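Local atomic coordinates of beta-glucuronidase (PDB entry 6XXW), a protein that probably hydrolyses beta-D-glucuronides, as a glycoside hydrolase of family 2. Residues I91-S102 with H114-I125. Sequence-based numbering, arbitrary orientation.
Sequences IFLRVGAAAHFS and HKGGFLPFEAEI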
# COMPACT_ATOMS: atom_id res chain seq x y z
N ILE A 91 18.34 -25.47 42.52
CA ILE A 91 17.65 -25.49 41.24
C ILE A 91 16.71 -24.30 41.21
O ILE A 91 15.80 -24.20 42.04
CB ILE A 91 16.87 -26.80 41.04
CG1 ILE A 91 17.81 -28.00 41.21
CG2 ILE A 91 16.18 -26.80 39.67
CD1 ILE A 91 17.09 -29.33 41.08
N PHE A 92 16.96 -23.37 40.29
CA PHE A 92 16.18 -22.15 40.21
C PHE A 92 15.32 -22.17 38.95
O PHE A 92 15.78 -22.56 37.87
CB PHE A 92 17.07 -20.91 40.20
CG PHE A 92 17.80 -20.67 41.50
CD1 PHE A 92 17.19 -19.97 42.53
CD2 PHE A 92 19.09 -21.14 41.68
CE1 PHE A 92 17.86 -19.75 43.73
CE2 PHE A 92 19.77 -20.93 42.87
CZ PHE A 92 19.15 -20.22 43.90
N LEU A 93 14.07 -21.76 39.11
CA LEU A 93 13.15 -21.61 37.99
C LEU A 93 12.91 -20.13 37.79
O LEU A 93 12.41 -19.47 38.70
CB LEU A 93 11.84 -22.34 38.28
CG LEU A 93 10.66 -22.12 37.34
CD1 LEU A 93 11.02 -22.56 35.95
CD2 LEU A 93 9.51 -22.92 37.86
N ARG A 94 13.26 -19.62 36.62
CA ARG A 94 13.21 -18.19 36.33
C ARG A 94 12.23 -17.92 35.20
O ARG A 94 12.24 -18.62 34.17
CB ARG A 94 14.61 -17.68 35.97
CG ARG A 94 14.66 -16.36 35.21
CD ARG A 94 14.65 -15.19 36.18
NE ARG A 94 15.81 -15.18 37.05
CZ ARG A 94 16.88 -14.40 36.89
NH1 ARG A 94 16.94 -13.56 35.85
NH2 ARG A 94 17.89 -14.48 37.74
N VAL A 95 11.37 -16.92 35.39
CA VAL A 95 10.46 -16.45 34.35
C VAL A 95 10.90 -15.05 33.98
O VAL A 95 10.94 -14.16 34.84
CB VAL A 95 8.99 -16.47 34.81
CG1 VAL A 95 8.07 -15.95 33.69
CG2 VAL A 95 8.57 -17.86 35.24
N GLY A 96 11.27 -14.85 32.71
CA GLY A 96 11.82 -13.57 32.31
C GLY A 96 10.82 -12.43 32.44
O GLY A 96 11.17 -11.33 32.85
N ALA A 97 9.56 -12.68 32.05
CA ALA A 97 8.49 -11.70 32.17
C ALA A 97 7.16 -12.35 31.84
O ALA A 97 7.08 -13.19 30.94
CB ALA A 97 8.72 -10.49 31.24
N ALA A 98 6.12 -11.96 32.58
CA ALA A 98 4.75 -12.39 32.31
C ALA A 98 3.79 -11.27 32.69
O ALA A 98 3.78 -10.83 33.85
CB ALA A 98 4.41 -13.67 33.08
N ALA A 99 2.99 -10.78 31.74
CA ALA A 99 2.17 -9.59 31.95
C ALA A 99 0.74 -10.00 32.31
O ALA A 99 0.05 -10.60 31.49
CB ALA A 99 2.17 -8.72 30.69
N HIS A 100 0.26 -9.63 33.51
CA HIS A 100 0.90 -8.74 34.48
C HIS A 100 1.04 -9.36 35.88
O HIS A 100 1.96 -9.00 36.62
CB HIS A 100 0.11 -7.43 34.59
CG HIS A 100 -0.06 -6.72 33.28
ND1 HIS A 100 0.93 -5.95 32.72
CD2 HIS A 100 -1.09 -6.71 32.41
CE1 HIS A 100 0.52 -5.48 31.56
NE2 HIS A 100 -0.71 -5.93 31.34
N PHE A 101 0.10 -10.22 36.27
CA PHE A 101 0.18 -11.00 37.51
C PHE A 101 0.42 -12.46 37.16
O PHE A 101 -0.16 -12.98 36.20
CB PHE A 101 -1.12 -10.89 38.32
CG PHE A 101 -1.57 -9.49 38.59
CD1 PHE A 101 -1.26 -8.87 39.79
CD2 PHE A 101 -2.34 -8.80 37.67
CE1 PHE A 101 -1.69 -7.57 40.05
CE2 PHE A 101 -2.77 -7.51 37.92
CZ PHE A 101 -2.45 -6.89 39.11
N SER A 102 1.27 -13.14 37.93
CA SER A 102 1.65 -14.51 37.59
C SER A 102 1.81 -15.37 38.83
O SER A 102 2.19 -14.88 39.90
CB SER A 102 2.94 -14.53 36.76
OG SER A 102 3.21 -15.85 36.28
N HIS A 114 4.12 -13.24 41.32
CA HIS A 114 4.79 -12.02 40.92
C HIS A 114 3.79 -11.02 40.36
O HIS A 114 2.82 -11.39 39.68
CB HIS A 114 5.88 -12.28 39.90
CG HIS A 114 6.71 -11.07 39.59
ND1 HIS A 114 6.51 -10.31 38.46
CD2 HIS A 114 7.72 -10.49 40.27
CE1 HIS A 114 7.39 -9.32 38.45
NE2 HIS A 114 8.12 -9.40 39.54
N LYS A 115 4.06 -9.75 40.63
CA LYS A 115 3.22 -8.64 40.21
C LYS A 115 4.07 -7.70 39.39
O LYS A 115 5.10 -7.20 39.87
CB LYS A 115 2.64 -7.92 41.42
CG LYS A 115 1.92 -6.62 41.09
CD LYS A 115 1.31 -6.04 42.35
CE LYS A 115 0.72 -4.69 42.08
NZ LYS A 115 0.09 -4.15 43.32
N GLY A 116 3.64 -7.42 38.17
CA GLY A 116 4.38 -6.57 37.27
C GLY A 116 4.83 -7.37 36.05
O GLY A 116 5.52 -8.38 36.19
N GLY A 117 4.47 -6.90 34.86
CA GLY A 117 4.68 -7.68 33.67
C GLY A 117 6.00 -7.50 32.93
O GLY A 117 6.13 -8.06 31.84
N PHE A 118 6.98 -6.77 33.48
CA PHE A 118 8.17 -6.42 32.71
C PHE A 118 9.47 -6.68 33.45
O PHE A 118 10.53 -6.20 33.02
CB PHE A 118 8.08 -4.97 32.25
CG PHE A 118 6.82 -4.70 31.50
CD1 PHE A 118 6.74 -4.94 30.14
CD2 PHE A 118 5.69 -4.28 32.17
CE1 PHE A 118 5.57 -4.73 29.45
CE2 PHE A 118 4.50 -4.06 31.49
CZ PHE A 118 4.45 -4.29 30.13
N LEU A 119 9.44 -7.45 34.53
CA LEU A 119 10.66 -7.81 35.25
C LEU A 119 10.62 -9.29 35.63
O LEU A 119 9.53 -9.87 35.76
CB LEU A 119 10.85 -6.93 36.49
CG LEU A 119 11.26 -5.48 36.17
CD1 LEU A 119 11.14 -4.60 37.41
CD2 LEU A 119 12.66 -5.36 35.55
N PRO A 120 11.78 -9.91 35.79
CA PRO A 120 11.82 -11.37 36.00
C PRO A 120 11.56 -11.77 37.44
O PRO A 120 11.67 -10.98 38.38
CB PRO A 120 13.25 -11.73 35.60
CG PRO A 120 14.03 -10.52 35.96
CD PRO A 120 13.14 -9.34 35.67
N PHE A 121 11.22 -13.05 37.61
CA PHE A 121 11.01 -13.58 38.94
C PHE A 121 11.42 -15.03 38.94
O PHE A 121 11.42 -15.69 37.90
CB PHE A 121 9.55 -13.42 39.42
CG PHE A 121 8.52 -13.86 38.41
CD1 PHE A 121 8.19 -13.06 37.32
CD2 PHE A 121 7.84 -15.05 38.58
CE1 PHE A 121 7.22 -13.46 36.41
CE2 PHE A 121 6.87 -15.45 37.67
CZ PHE A 121 6.56 -14.65 36.59
N GLU A 122 11.78 -15.53 40.12
CA GLU A 122 12.34 -16.87 40.21
C GLU A 122 12.09 -17.45 41.59
O GLU A 122 11.76 -16.74 42.54
CB GLU A 122 13.84 -16.87 39.89
CG GLU A 122 14.68 -16.08 40.87
CD GLU A 122 16.17 -16.27 40.63
OE1 GLU A 122 16.56 -16.62 39.49
OE2 GLU A 122 16.95 -16.09 41.59
N ALA A 123 12.26 -18.76 41.68
CA ALA A 123 12.17 -19.44 42.97
C ALA A 123 13.10 -20.64 42.94
O ALA A 123 13.41 -21.17 41.88
CB ALA A 123 10.73 -19.88 43.26
N GLU A 124 13.54 -21.06 44.13
CA GLU A 124 14.30 -22.30 44.24
C GLU A 124 13.30 -23.44 44.39
O GLU A 124 12.38 -23.34 45.21
CB GLU A 124 15.27 -22.24 45.42
CG GLU A 124 16.52 -23.07 45.19
CD GLU A 124 16.29 -24.54 45.52
OE1 GLU A 124 15.44 -24.83 46.38
OE2 GLU A 124 16.98 -25.39 44.93
N ILE A 125 13.46 -24.49 43.59
CA ILE A 125 12.39 -25.48 43.46
C ILE A 125 12.85 -26.90 43.75
O ILE A 125 12.09 -27.85 43.56
CB ILE A 125 11.74 -25.42 42.06
CG1 ILE A 125 12.74 -25.86 40.97
CG2 ILE A 125 11.19 -24.01 41.77
CD1 ILE A 125 12.08 -26.25 39.61
O HOH W 1 7.01 -10.20 34.79
O HOH W 2 4.04 -11.10 36.66
O HOH W 3 2.68 -4.83 34.67
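Val95 and Phe121 face each other as an antiparallel hydrogen-bonded pair in the beta-sandwich, sugar-binding domain of this family 2 glycosidase. Val95 CB stands over one face of the Phe121 ring, 3.8 Å from its centroid, a CH-pi contact that suits a branched aliphatic chain. The ring reaches this position with CG between the backbone N and carbonyl carbon (chi1 48°); His114 CB covers its opposite face, and Ala98 CB lies at its edge.

On the other side of the sheet, Arg94 and Glu122 form a salt bridge. The arginine, bent at chi2 and chi3, presents NE (2.9 Å) and NH2 (3.1 Å) side-on to Glu122 OE1, which sits in the guanidinium plane; both nitrogens approach from above the carboxylate plane. Tyr189 OH also bonds Glu122 OE1, and Leu22 O accepts a hydrogen bond from Arg94 NH2. A methionine in place of Arg94 would probably leave the Glu122 carboxylate without its countercharge and Leu22 O without this donor. Glu124 CG makes a CH-pi contact over a face of Phe92, whose ring also meets Tyr189; Glu124 OE2 accepts from Ile91 N, a bond that, with the bend at chi2, holds the CH2 there.

Past the corner at Gly96, water 1 accepts from Ala98 N and lies within hydrogen-bonding distance of Gly116 O and Leu119 O, which may share its protons. A CB on Gly117 would run into Ala99 CA and His100 ND1, so glycine suits the place; a cis peptide precedes His100, whose NE2 bonds Asn178. Water 3 accepts from Gly117 N at 2.7 Å and lies 2.8 Å from His100 ND1.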